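Local coordinates for protein NADP-dependent alcohol dehydrogenase (Entamoeba histolytica, PDB 2OUI) that catalyses the reversible, NADP-dependent oxidation of alcohols to aldehydes or ketones, as a tetrameric zinc-binding dehydrogenase, at residues A46-D51 and V265-E270; K80-A85 and L135-I140; F195-R200 and D214-K219. The protein carries 1 engineered substitution. All coordinates share one frame; numbering follows the deposited sequence.

The three contacts sample the two-domain architecture of a zinc-dependent alcohol dehydrogenase. Interaction 1 joins the domains: residues 46-51 follow helix 38-46 of the GroES-like part, and 265-270 follow strand 260-264 of the parallel Rossmann-type sheet. Interactions 2 and 3 are nested within the chain loop that it closes, and interaction 2 closes before interaction 3 opens. Interaction 2 lies in the mixed sheet of the GroES-like part, interaction 3 on the outer strand pair of the parallel sheet; their centres are about 33 Å apart, on opposite sides of the chain's centre. Interaction 1 thus bridges the zinc-bearing part and the fold expected to bind NADP.

Interaction 1 of 3, residues A46-D51 and V265-E270. With EDO (1,2-ethanediol), chain I.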
ATOM      1  N   ALA A  46     -24.459  24.706  14.273  1.00 30.02           N
ATOM      2  CA  ALA A  46     -23.087  25.008  14.696  1.00 31.50           C
ATOM      3  C   ALA A  46     -22.357  25.918  13.702  1.00 33.63           C
ATOM      4  O   ALA A  46     -21.329  26.508  14.043  1.00 34.14           O
ATOM      5  CB  ALA A  46     -22.269  23.691  14.926  1.00 31.38           C
ATOM      6  N   GLY A  47     -22.887  26.043  12.485  1.00 31.06           N
ATOM      7  CA  GLY A  47     -22.221  26.811  11.427  1.00 31.70           C
ATOM      8  C   GLY A  47     -20.839  26.282  11.080  1.00 32.71           C
ATOM      9  O   GLY A  47     -19.964  27.043  10.641  1.00 34.48           O
ATOM     10  N   ALA A  48     -20.672  24.963  11.241  1.00 31.51           N
ATOM     11  CA  ALA A  48     -19.379  24.262  11.179  1.00 32.64           C
ATOM     12  C   ALA A  48     -18.634  24.358   9.850  1.00 34.16           C
ATOM     13  O   ALA A  48     -17.407  24.146   9.812  1.00 34.10           O
ATOM     14  CB  ALA A  48     -19.557  22.783  11.582  1.00 28.94           C
ATOM     15  N   ILE A  49     -19.362  24.650   8.771  1.00 32.80           N
ATOM     16  CA  ILE A  49     -18.741  24.843   7.449  1.00 33.11           C
ATOM     17  C   ILE A  49     -19.125  26.171   6.792  1.00 34.28           C
ATOM     18  O   ILE A  49     -19.119  26.288   5.561  1.00 35.08           O
ATOM     19  CB  ILE A  49     -18.988  23.644   6.480  1.00 32.63           C
ATOM     20  CG1 ILE A  49     -20.489  23.370   6.306  1.00 34.85           C
ATOM     21  CG2 ILE A  49     -18.166  22.407   6.938  1.00 32.05           C
ATOM     22  CD1 ILE A  49     -20.827  22.291   5.273  1.00 33.54           C
ATOM     23  N   GLY A  50     -19.444  27.161   7.628  1.00 32.91           N
ATOM     24  CA  GLY A  50     -19.755  28.505   7.180  1.00 33.94           C
ATOM     25  C   GLY A  50     -21.240  28.745   6.994  1.00 35.50           C
ATOM     26  O   GLY A  50     -22.017  27.797   6.926  1.00 35.71           O
ATOM     27  N   ASP A  51     -21.627  30.015   6.894  1.00 33.67           N
ATOM     28  CA  ASP A  51     -23.022  30.397   6.696  1.00 36.63           C
ATOM     29  C   ASP A  51     -23.485  29.989   5.296  1.00 38.06           C
ATOM     30  O   ASP A  51     -22.677  29.845   4.368  1.00 37.46           O
ATOM     31  CB  ASP A  51     -23.195  31.912   6.911  1.00 37.03           C
ATOM     32  CG  ASP A  51     -24.673  32.351   7.061  1.00 41.20           C
ATOM     33  OD1 ASP A  51     -25.591  31.507   7.069  1.00 43.43           O
ATOM     34  OD2 ASP A  51     -24.922  33.567   7.174  1.00 44.98           O
ATOM     35  N   VAL A 265     -13.756   9.509  10.843  1.00 22.46           N
ATOM     36  CA  VAL A 265     -14.770   9.897   9.850  1.00 24.21           C
ATOM     37  C   VAL A 265     -15.762  10.871  10.477  1.00 24.35           C
ATOM     38  O   VAL A 265     -16.698  11.295   9.812  1.00 28.30           O
ATOM     39  CB  VAL A 265     -15.552   8.678   9.271  1.00 24.61           C
ATOM     40  CG1 VAL A 265     -14.682   7.927   8.243  1.00 26.93           C
ATOM     41  CG2 VAL A 265     -16.016   7.740  10.400  1.00 26.11           C
ATOM     42  N   ASN A 266     -15.573  11.204  11.757  1.00 23.44           N
ATOM     43  CA  ASN A 266     -16.422  12.209  12.395  1.00 21.81           C
ATOM     44  C   ASN A 266     -16.202  13.607  11.839  1.00 23.45           C
ATOM     45  O   ASN A 266     -15.062  14.085  11.716  1.00 23.54           O
ATOM     46  CB  ASN A 266     -16.197  12.248  13.910  1.00 20.84           C
ATOM     47  CG  ASN A 266     -17.270  13.050  14.628  1.00 26.63           C
ATOM     48  OD1 ASN A 266     -18.439  13.027  14.244  1.00 26.55           O
ATOM     49  ND2 ASN A 266     -16.891  13.715  15.683  1.00 23.88           N
ATOM     50  N   TYR A 267     -17.305  14.245  11.473  1.00 23.81           N
ATOM     51  CA  TYR A 267     -17.323  15.648  11.076  1.00 24.55           C
ATOM     52  C   TYR A 267     -17.287  16.489  12.357  1.00 25.84           C
ATOM     53  O   TYR A 267     -18.233  16.460  13.169  1.00 27.11           O
ATOM     54  CB  TYR A 267     -18.581  15.864  10.235  1.00 23.28           C
ATOM     55  CG  TYR A 267     -19.044  17.288   9.912  1.00 25.82           C
ATOM     56  CD1 TYR A 267     -20.304  17.472   9.359  1.00 29.53           C
ATOM     57  CD2 TYR A 267     -18.262  18.427  10.169  1.00 22.23           C
ATOM     58  CE1 TYR A 267     -20.778  18.719   9.049  1.00 28.96           C
ATOM     59  CE2 TYR A 267     -18.754  19.730   9.862  1.00 26.99           C
ATOM     60  CZ  TYR A 267     -20.014  19.837   9.290  1.00 27.27           C
ATOM     61  OH  TYR A 267     -20.581  21.061   8.959  1.00 28.17           O
ATOM     62  N   LEU A 268     -16.163  17.176  12.575  1.00 24.57           N
ATOM     63  CA  LEU A 268     -15.929  17.950  13.792  1.00 26.02           C
ATOM     64  C   LEU A 268     -16.507  19.358  13.701  1.00 27.83           C
ATOM     65  O   LEU A 268     -16.078  20.167  12.872  1.00 28.53           O
ATOM     66  CB  LEU A 268     -14.427  18.024  14.088  1.00 25.77           C
ATOM     67  CG  LEU A 268     -13.719  16.672  14.076  1.00 28.43           C
ATOM     68  CD1 LEU A 268     -12.202  16.850  13.948  1.00 30.18           C
ATOM     69  CD2 LEU A 268     -14.047  15.839  15.317  1.00 30.23           C
ATOM     70  N   GLY A 269     -17.470  19.637  14.572  1.00 27.80           N
ATOM     71  CA  GLY A 269     -18.292  20.848  14.483  1.00 29.16           C
ATOM     72  C   GLY A 269     -17.815  22.088  15.204  1.00 31.26           C
ATOM     73  O   GLY A 269     -18.359  23.168  14.980  1.00 31.89           O
ATOM     74  N   GLU A 270     -16.827  21.954  16.085  1.00 29.23           N
ATOM     75  CA  GLU A 270     -16.328  23.116  16.814  1.00 30.01           C
ATOM     76  C   GLU A 270     -14.970  22.846  17.426  1.00 29.69           C
ATOM     77  O   GLU A 270     -14.561  21.694  17.507  1.00 27.70           O
ATOM     78  CB  GLU A 270     -17.305  23.521  17.910  1.00 31.77           C
ATOM     79  CG  GLU A 270     -17.627  22.442  18.916  1.00 37.75           C
ATOM     80  CD  GLU A 270     -18.544  22.964  20.010  1.00 52.54           C
ATOM     81  OE1 GLU A 270     -19.495  23.721  19.688  1.00 56.47           O
ATOM     82  OE2 GLU A 270     -18.301  22.629  21.190  1.00 57.08           O
TER
HETATM   83  C1  EDO I2001     -20.537  11.765   9.570  1.00 33.62           C
HETATM   84  O1  EDO I2001     -19.496  12.168  10.471  1.00 37.88           O
HETATM   85  C2  EDO I2001     -21.902  11.996  10.214  1.00 30.74           C
HETATM   86  O2  EDO I2001     -21.969  13.194  11.011  1.00 31.12           O
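Ala46 meets Gly269 where helix 38-46 gives way to the loop, its CB standing 3.9 Å from Gly269 O. Gly47 then leaves helical geometry with a positive phi of 60° and opens a type I beta turn, which Gly50 N closes by a hydrogen bond to Gly47 O. This turn presents Ala48 and Ile49 to the opposing loop. The methyl of Ala48 touches two oxygens of the partner segment: its CB is 3.6 Å from Gly269 O and 3.3 Å from Tyr267 OH. The same methyl also rests against the phenol ring, with Ala48 CB 3.6 Å from Tyr267 CE2.

Ile49 comes next and meets the tip of the tyrosine with both gamma branches. With CG1 between the backbone N and the carbonyl carbon (chi1 56°), Ile49 CG2 approaches Tyr267 OH to 3.4 Å and Ile49 CG1 reaches the same oxygen at 3.5 Å; the two side chains cross at about a right angle. Tyr267, with CG anti to the backbone N (chi1 167°), points its ring toward residues 46-51. No hydrogen bond links the two segments. The phenol oxygen, in contact with Ala48 CB and the Ile49 branches, is satisfied by a hydrogen bond with Thr43 OG1, while His42 packs edge-to-face with the ring. O1 of a 1,2-ethanediol donates to Val265 O and accepts from Tyr267 N. Ile49 also packs on Val283 of the second subunit.

The Tyr267 side chain comes to about 7 Å from the zinc ion, which is held by Cys37, His59 and Asp150, and to about 4 Å from a cacodylate that, like the diol, probably comes from the crystallisation liquor. This placement is consistent with the interdomain cleft of zinc-dependent alcohol dehydrogenases, where the catalytic and cofactor-binding domains meet beside the metal.

Interaction 2 of 3, residues K80-A85 and L135-I140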
ATOM      1  N   LYS A  80     -34.952   3.303 -10.740  1.00 23.54           N
ATOM      2  CA  LYS A  80     -34.843   3.539  -9.311  1.00 22.35           C
ATOM      3  C   LYS A  80     -33.372   3.387  -8.929  1.00 24.57           C
ATOM      4  O   LYS A  80     -32.705   2.442  -9.351  1.00 22.47           O
ATOM      5  CB  LYS A  80     -35.758   2.590  -8.539  1.00 24.65           C
ATOM      6  CG  LYS A  80     -37.235   2.830  -8.881  1.00 21.44           C
ATOM      7  CD  LYS A  80     -38.182   1.959  -8.081  1.00 28.31           C
ATOM      8  CE  LYS A  80     -39.596   2.138  -8.638  1.00 25.15           C
ATOM      9  NZ  LYS A  80     -40.563   1.153  -8.096  1.00 33.86           N
ATOM     10  N   VAL A  81     -32.860   4.338  -8.147  1.00 22.41           N
ATOM     11  CA  VAL A  81     -31.411   4.446  -7.942  1.00 20.60           C
ATOM     12  C   VAL A  81     -31.072   4.706  -6.483  1.00 22.13           C
ATOM     13  O   VAL A  81     -31.877   5.294  -5.738  1.00 22.41           O
ATOM     14  CB  VAL A  81     -30.777   5.604  -8.774  1.00 20.48           C
ATOM     15  CG1 VAL A  81     -30.777   5.280 -10.271  1.00 21.85           C
ATOM     16  CG2 VAL A  81     -31.531   6.944  -8.541  1.00 21.42           C
ATOM     17  N   ILE A  82     -29.873   4.288  -6.111  1.00 20.91           N
ATOM     18  CA  ILE A  82     -29.272   4.606  -4.836  1.00 22.43           C
ATOM     19  C   ILE A  82     -28.404   5.841  -5.099  1.00 22.37           C
ATOM     20  O   ILE A  82     -27.504   5.823  -5.957  1.00 22.00           O
ATOM     21  CB  ILE A  82     -28.377   3.438  -4.340  1.00 24.02           C
ATOM     22  CG1 ILE A  82     -29.211   2.176  -4.099  1.00 20.06           C
ATOM     23  CG2 ILE A  82     -27.718   3.787  -3.043  1.00 24.02           C
ATOM     24  CD1 ILE A  82     -28.354   0.890  -3.999  1.00 21.52           C
ATOM     25  N   VAL A  83     -28.664   6.908  -4.366  1.00 22.19           N
ATOM     26  CA  VAL A  83     -27.907   8.136  -4.566  1.00 20.52           C
ATOM     27  C   VAL A  83     -26.812   8.244  -3.491  1.00 21.43           C
ATOM     28  O   VAL A  83     -27.133   8.306  -2.294  1.00 22.89           O
ATOM     29  CB  VAL A  83     -28.820   9.380  -4.478  1.00 23.40           C
ATOM     30  CG1 VAL A  83     -28.037  10.646  -4.879  1.00 23.57           C
ATOM     31  CG2 VAL A  83     -30.076   9.211  -5.383  1.00 19.37           C
ATOM     32  N   PRO A  84     -25.525   8.264  -3.902  1.00 22.64           N
ATOM     33  CA  PRO A  84     -24.475   8.392  -2.872  1.00 21.86           C
ATOM     34  C   PRO A  84     -24.441   9.827  -2.345  1.00 25.72           C
ATOM     35  O   PRO A  84     -24.756  10.747  -3.092  1.00 23.24           O
ATOM     36  CB  PRO A  84     -23.180   8.055  -3.629  1.00 22.46           C
ATOM     37  CG  PRO A  84     -23.485   8.439  -5.097  1.00 22.21           C
ATOM     38  CD  PRO A  84     -24.987   8.188  -5.273  1.00 23.76           C
ATOM     39  N   ALA A  85     -24.089  10.030  -1.066  1.00 23.72           N
ATOM     40  CA  ALA A  85     -23.987  11.397  -0.533  1.00 22.65           C
ATOM     41  C   ALA A  85     -22.918  12.175  -1.304  1.00 20.93           C
ATOM     42  O   ALA A  85     -23.030  13.389  -1.475  1.00 22.13           O
ATOM     43  CB  ALA A  85     -23.635  11.391   0.972  1.00 22.25           C
ATOM     44  N   LEU A 135     -28.060   1.561  -9.889  1.00 23.15           N
ATOM     45  CA  LEU A 135     -29.429   1.027  -9.897  1.00 21.47           C
ATOM     46  C   LEU A 135     -29.770   0.326  -8.574  1.00 24.67           C
ATOM     47  O   LEU A 135     -28.930  -0.379  -8.021  1.00 25.48           O
ATOM     48  CB  LEU A 135     -29.635   0.074 -11.093  1.00 22.60           C
ATOM     49  CG  LEU A 135     -29.593   0.698 -12.506  1.00 27.21           C
ATOM     50  CD1 LEU A 135     -29.757  -0.398 -13.559  1.00 32.05           C
ATOM     51  CD2 LEU A 135     -30.632   1.823 -12.704  1.00 27.28           C
ATOM     52  N   LEU A 136     -30.993   0.528  -8.064  1.00 24.62           N
ATOM     53  CA  LEU A 136     -31.464  -0.140  -6.846  1.00 24.43           C
ATOM     54  C   LEU A 136     -31.715  -1.627  -7.130  1.00 24.14           C
ATOM     55  O   LEU A 136     -32.577  -1.946  -7.939  1.00 22.40           O
ATOM     56  CB  LEU A 136     -32.756   0.513  -6.339  1.00 24.71           C
ATOM     57  CG  LEU A 136     -33.434  -0.088  -5.088  1.00 24.95           C
ATOM     58  CD1 LEU A 136     -32.565   0.014  -3.827  1.00 23.13           C
ATOM     59  CD2 LEU A 136     -34.816   0.540  -4.858  1.00 24.71           C
ATOM     60  N   PRO A 137     -30.959  -2.533  -6.485  1.00 24.81           N
ATOM     61  CA  PRO A 137     -31.220  -3.964  -6.704  1.00 27.16           C
ATOM     62  C   PRO A 137     -32.636  -4.347  -6.260  1.00 29.17           C
ATOM     63  O   PRO A 137     -33.124  -3.839  -5.243  1.00 30.55           O
ATOM     64  CB  PRO A 137     -30.174  -4.643  -5.825  1.00 25.72           C
ATOM     65  CG  PRO A 137     -29.061  -3.595  -5.714  1.00 26.18           C
ATOM     66  CD  PRO A 137     -29.826  -2.320  -5.569  1.00 25.49           C
ATOM     67  N   ARG A 138     -33.279  -5.233  -7.013  1.00 29.73           N
ATOM     68  CA  ARG A 138     -34.667  -5.610  -6.744  1.00 30.83           C
ATOM     69  C   ARG A 138     -34.869  -6.249  -5.352  1.00 30.38           C
ATOM     70  O   ARG A 138     -35.970  -6.191  -4.802  1.00 31.59           O
ATOM     71  CB  ARG A 138     -35.217  -6.497  -7.872  1.00 32.38           C
ATOM     72  CG  ARG A 138     -35.405  -5.754  -9.215  1.00 40.22           C
ATOM     73  CD  ARG A 138     -36.122  -6.604 -10.297  1.00 36.61           C
ATOM     74  NE  ARG A 138     -35.808  -6.134 -11.658  1.00 50.47           N
ATOM     75  CZ  ARG A 138     -36.632  -5.430 -12.442  1.00 54.69           C
ATOM     76  NH1 ARG A 138     -37.853  -5.104 -12.030  1.00 57.11           N
ATOM     77  NH2 ARG A 138     -36.235  -5.052 -13.653  1.00 52.28           N
ATOM     78  N   ASP A 139     -33.802  -6.805  -4.764  1.00 27.20           N
ATOM     79  CA  ASP A 139     -33.896  -7.493  -3.471  1.00 27.75           C
ATOM     80  C   ASP A 139     -33.510  -6.607  -2.262  1.00 29.43           C
ATOM     81  O   ASP A 139     -33.282  -7.120  -1.148  1.00 30.96           O
ATOM     82  CB  ASP A 139     -33.073  -8.798  -3.506  1.00 26.39           C
ATOM     83  CG  ASP A 139     -31.556  -8.557  -3.599  1.00 31.15           C
ATOM     84  OD1 ASP A 139     -31.099  -7.445  -3.950  1.00 29.45           O
ATOM     85  OD2 ASP A 139     -30.806  -9.504  -3.304  1.00 37.89           O
ATOM     86  N   ILE A 140     -33.427  -5.287  -2.471  1.00 26.02           N
ATOM     87  CA  ILE A 140     -33.136  -4.371  -1.358  1.00 25.71           C
ATOM     88  C   ILE A 140     -34.278  -3.367  -1.185  1.00 24.85           C
ATOM     89  O   ILE A 140     -34.671  -2.702  -2.141  1.00 25.00           O
ATOM     90  CB  ILE A 140     -31.789  -3.617  -1.519  1.00 24.80           C
ATOM     91  CG1 ILE A 140     -30.634  -4.604  -1.750  1.00 27.18           C
ATOM     92  CG2 ILE A 140     -31.514  -2.760  -0.280  1.00 24.91           C
ATOM     93  CD1 ILE A 140     -29.239  -3.964  -1.805  1.00 26.57           C
TER
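Lys80 O accepts the hydrogen bond that joins the two segments: Leu136 N lies 2.9 Å from Lys80 O, with a nearly straight N-H...O angle of 176° and the donor tilted 34° from the carbonyl plane. The bond extends the antiparallel pairing of strands 80-83 and 134-135 by one residue, to Leu136, in the mixed sheet of the GroES-like domain, where strand 80-83 runs between strands 61-68 and 134-135. Next to it, Val81 and Leu135 form a non-hydrogen-bonded pair, their CA atoms 4.4 Å apart and their side chains diverging. The backbone of Ile82 continues the pairing with Ala134, and that of Val81 bonds Gly63 on the other neighbouring strand.

Around this backbone link the side chains meet through their branches. Leu136 CB passes 4.3 Å from Lys80 CB, beside the bonded carbonyl. With Leu136 CG anti to the backbone N (chi1 178°), Leu136 CD1 lies 4.0 Å from Ile82 CG1, the two side chains crossing at about a right angle. Farther along the same isoleucine, Ile82 CD1 touches the ring carbon Pro137 CD at 3.9 Å. Leu135 turns the end of its side chain back, so that Leu135 CD2 comes to 4.2 Å from Val81 CG1. The lysine chain runs out from the contact to a salt bridge between Lys80 NZ and Asp357, while Ile82 also packs on Met302 of helix 298-310.

Past the strand pair, Pro137 starts a type I beta turn, completed where Ile140 N donates to Pro137 O at 3.1 Å.

Interaction 3 of 3, residues F195-R200 and D214-K219; sequences FAVGSR and DIINYK. With EDO (1,2-ethanediol), chain J.
Phe195 lies alongside Asp214, the two side chains pointing the same way. From the root outward, Phe195 CB is 3.9 Å from Asp214 O; with CG beside the backbone N (chi1 -64°), Phe195 CD2 reaches Asp214 CB at 3.4 Å and Ile216 CG1 at 3.8 Å. Farther out, Phe195 CE2 lies 3.8 Å from Asp214 CG, and Asp214 OD1 stands over one ring face near its rim; OD2 of that aspartate forms a salt bridge with Arg193.

Parallel pairing is documented by three bonds: Ala196 N to Asp214 O (2.9 Å), Ile216 N to Ala196 O (2.8 Å) and the longer Gly198 N to Ile216 O (3.2 Å). Beyond the strands, Ser199 OG sits at the edge of the Tyr218 ring. Ser199 N and Arg200 N both donate to O1 of a 1,2-ethanediol, probably from the crystallisation liquor, in a loop that probably receives the 2'-phosphate of NADP's adenosine ribose, as in related dehydrogenases.

Strands 194-197 and 214-216 with helix 201-209 form a Rossmann-type beta-alpha-beta unit; that helix covers the Ala196 and Ile215 face, helix 223-230, outside the unit, that of Phe195, Val197 and Ile216, and strand 170-173 pairs with strand 194-197.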
ATOM      1  N   PHE A 195     -13.830  -3.285  20.603  1.00 21.60           N
ATOM      2  CA  PHE A 195     -14.390  -2.441  21.667  1.00 21.35           C
ATOM      3  C   PHE A 195     -15.219  -1.355  21.005  1.00 22.84           C
ATOM      4  O   PHE A 195     -14.776  -0.761  20.031  1.00 23.82           O
ATOM      5  CB  PHE A 195     -13.281  -1.751  22.458  1.00 21.66           C
ATOM      6  CG  PHE A 195     -12.385  -2.703  23.203  1.00 17.92           C
ATOM      7  CD1 PHE A 195     -11.228  -3.199  22.611  1.00 21.91           C
ATOM      8  CD2 PHE A 195     -12.707  -3.086  24.488  1.00 19.04           C
ATOM      9  CE1 PHE A 195     -10.409  -4.094  23.324  1.00 21.67           C
ATOM     10  CE2 PHE A 195     -11.894  -3.971  25.207  1.00 24.62           C
ATOM     11  CZ  PHE A 195     -10.731  -4.467  24.612  1.00 20.61           C
ATOM     12  N   ALA A 196     -16.398  -1.094  21.548  1.00 22.50           N
ATOM     13  CA  ALA A 196     -17.301  -0.059  21.011  1.00 22.62           C
ATOM     14  C   ALA A 196     -17.577   0.915  22.155  1.00 22.62           C
ATOM     15  O   ALA A 196     -18.201   0.556  23.154  1.00 21.47           O
ATOM     16  CB  ALA A 196     -18.603  -0.699  20.511  1.00 21.10           C
ATOM     17  N   VAL A 197     -17.089   2.141  22.012  1.00 21.56           N
ATOM     18  CA  VAL A 197     -17.234   3.146  23.043  1.00 23.29           C
ATOM     19  C   VAL A 197     -18.503   3.945  22.750  1.00 24.49           C
ATOM     20  O   VAL A 197     -18.586   4.680  21.757  1.00 25.07           O
ATOM     21  CB  VAL A 197     -16.012   4.084  23.078  1.00 23.02           C
ATOM     22  CG1 VAL A 197     -16.207   5.181  24.119  1.00 24.68           C
ATOM     23  CG2 VAL A 197     -14.729   3.272  23.343  1.00 23.31           C
ATOM     24  N   GLY A 198     -19.500   3.771  23.603  1.00 23.44           N
ATOM     25  CA  GLY A 198     -20.745   4.530  23.480  1.00 27.53           C
ATOM     26  C   GLY A 198     -21.482   4.465  24.801  1.00 28.85           C
ATOM     27  O   GLY A 198     -21.113   3.698  25.705  1.00 31.11           O
ATOM     28  N   SER A 199     -22.529   5.266  24.923  1.00 29.81           N
ATOM     29  CA  SER A 199     -23.291   5.278  26.163  1.00 32.21           C
ATOM     30  C   SER A 199     -24.812   5.294  25.976  1.00 32.75           C
ATOM     31  O   SER A 199     -25.543   4.960  26.920  1.00 34.32           O
ATOM     32  CB  SER A 199     -22.814   6.414  27.069  1.00 33.60           C
ATOM     33  OG  SER A 199     -22.718   7.619  26.326  1.00 36.93           O
ATOM     34  N   ARG A 200     -25.295   5.649  24.782  1.00 32.78           N
ATOM     35  CA  ARG A 200     -26.743   5.541  24.510  1.00 32.69           C
ATOM     36  C   ARG A 200     -27.043   4.036  24.461  1.00 30.90           C
ATOM     37  O   ARG A 200     -26.429   3.294  23.668  1.00 32.57           O
ATOM     38  CB  ARG A 200     -27.111   6.260  23.202  1.00 35.44           C
ATOM     39  CG  ARG A 200     -28.549   6.771  23.134  1.00 41.16           C
ATOM     40  CD  ARG A 200     -28.643   8.098  22.360  1.00 53.89           C
ATOM     41  NE  ARG A 200     -28.937   7.900  20.941  1.00 56.29           N
ATOM     42  CZ  ARG A 200     -28.374   8.587  19.945  1.00 61.40           C
ATOM     43  NH1 ARG A 200     -27.464   9.524  20.191  1.00 58.79           N
ATOM     44  NH2 ARG A 200     -28.702   8.322  18.689  1.00 61.53           N
ATOM     45  N   ASP A 214     -17.043  -5.977  23.021  1.00 20.98           N
ATOM     46  CA  ASP A 214     -16.845  -5.320  24.321  1.00 22.24           C
ATOM     47  C   ASP A 214     -17.400  -3.898  24.269  1.00 22.78           C
ATOM     48  O   ASP A 214     -16.786  -3.030  23.662  1.00 23.97           O
ATOM     49  CB  ASP A 214     -15.354  -5.221  24.681  1.00 21.87           C
ATOM     50  CG  ASP A 214     -14.701  -6.574  24.895  1.00 24.28           C
ATOM     51  OD1 ASP A 214     -14.354  -7.216  23.872  1.00 23.56           O
ATOM     52  OD2 ASP A 214     -14.518  -6.980  26.073  1.00 23.88           O
ATOM     53  N   ILE A 215     -18.537  -3.663  24.922  1.00 23.20           N
ATOM     54  CA  ILE A 215     -19.062  -2.300  25.051  1.00 22.08           C
ATOM     55  C   ILE A 215     -18.305  -1.561  26.144  1.00 20.40           C
ATOM     56  O   ILE A 215     -18.197  -2.045  27.260  1.00 21.59           O
ATOM     57  CB  ILE A 215     -20.573  -2.295  25.421  1.00 23.43           C
ATOM     58  CG1 ILE A 215     -21.402  -2.975  24.322  1.00 22.36           C
ATOM     59  CG2 ILE A 215     -21.056  -0.861  25.685  1.00 25.91           C
ATOM     60  CD1 ILE A 215     -21.174  -2.398  22.933  1.00 25.25           C
ATOM     61  N   ILE A 216     -17.792  -0.386  25.812  1.00 20.58           N
ATOM     62  CA  ILE A 216     -17.112   0.456  26.793  1.00 22.37           C
ATOM     63  C   ILE A 216     -17.967   1.702  27.054  1.00 23.32           C
ATOM     64  O   ILE A 216     -18.112   2.570  26.191  1.00 24.02           O
ATOM     65  CB  ILE A 216     -15.709   0.818  26.299  1.00 21.33           C
ATOM     66  CG1 ILE A 216     -14.873  -0.463  26.067  1.00 21.35           C
ATOM     67  CG2 ILE A 216     -14.992   1.733  27.289  1.00 21.85           C
ATOM     68  CD1 ILE A 216     -14.521  -1.234  27.338  1.00 23.97           C
ATOM     69  N   ASN A 217     -18.563   1.733  28.240  1.00 23.65           N
ATOM     70  CA  ASN A 217     -19.447   2.803  28.650  1.00 22.37           C
ATOM     71  C   ASN A 217     -18.709   3.685  29.652  1.00 21.75           C
ATOM     72  O   ASN A 217     -18.282   3.206  30.684  1.00 22.32           O
ATOM     73  CB  ASN A 217     -20.702   2.204  29.285  1.00 21.41           C
ATOM     74  CG  ASN A 217     -21.790   3.241  29.498  1.00 27.17           C
ATOM     75  OD1 ASN A 217     -21.546   4.272  30.113  1.00 26.89           O
ATOM     76  ND2 ASN A 217     -22.989   2.974  28.980  1.00 25.20           N
ATOM     77  N   TYR A 218     -18.587   4.982  29.353  1.00 26.95           N
ATOM     78  CA  TYR A 218     -17.878   5.922  30.253  1.00 26.96           C
ATOM     79  C   TYR A 218     -18.391   5.974  31.691  1.00 27.64           C
ATOM     80  O   TYR A 218     -17.652   6.373  32.601  1.00 27.57           O
ATOM     81  CB  TYR A 218     -17.872   7.336  29.656  1.00 30.34           C
ATOM     82  CG  TYR A 218     -19.139   8.095  29.941  1.00 30.35           C
ATOM     83  CD1 TYR A 218     -19.247   8.890  31.086  1.00 33.51           C
ATOM     84  CD2 TYR A 218     -20.237   8.012  29.076  1.00 36.88           C
ATOM     85  CE1 TYR A 218     -20.417   9.589  31.366  1.00 33.19           C
ATOM     86  CE2 TYR A 218     -21.420   8.718  29.345  1.00 32.06           C
ATOM     87  CZ  TYR A 218     -21.492   9.498  30.492  1.00 35.36           C
ATOM     88  OH  TYR A 218     -22.630  10.197  30.792  1.00 39.19           O
ATOM     89  N   LYS A 219     -19.649   5.583  31.915  1.00 28.50           N
ATOM     90  CA  LYS A 219     -20.199   5.593  33.275  1.00 28.27           C
ATOM     91  C   LYS A 219     -19.489   4.571  34.152  1.00 28.24           C
ATOM     92  O   LYS A 219     -19.565   4.621  35.372  1.00 29.60           O
ATOM     93  CB  LYS A 219     -21.706   5.361  33.258  1.00 29.99           C
ATOM     94  CG  LYS A 219     -22.452   6.397  32.455  1.00 33.72           C
ATOM     95  CD  LYS A 219     -23.880   5.975  32.191  1.00 43.70           C
ATOM     96  CE  LYS A 219     -24.355   6.495  30.849  1.00 46.30           C
ATOM     97  NZ  LYS A 219     -25.832   6.450  30.744  1.00 50.60           N
TER
HETATM   98  C1  EDO J2003     -24.012   6.456  21.505  1.00 35.36           C
HETATM   99  O1  EDO J2003     -23.441   6.679  22.799  1.00 32.83           O
HETATM  100  C2  EDO J2003     -23.121   7.109  20.459  1.00 31.45           C
HETATM  101  O2  EDO J2003     -21.751   7.057  20.897  1.00 30.72           O
HETATM  102  O   HOH W   1     -26.145   4.333  29.192  1.00 37.01           O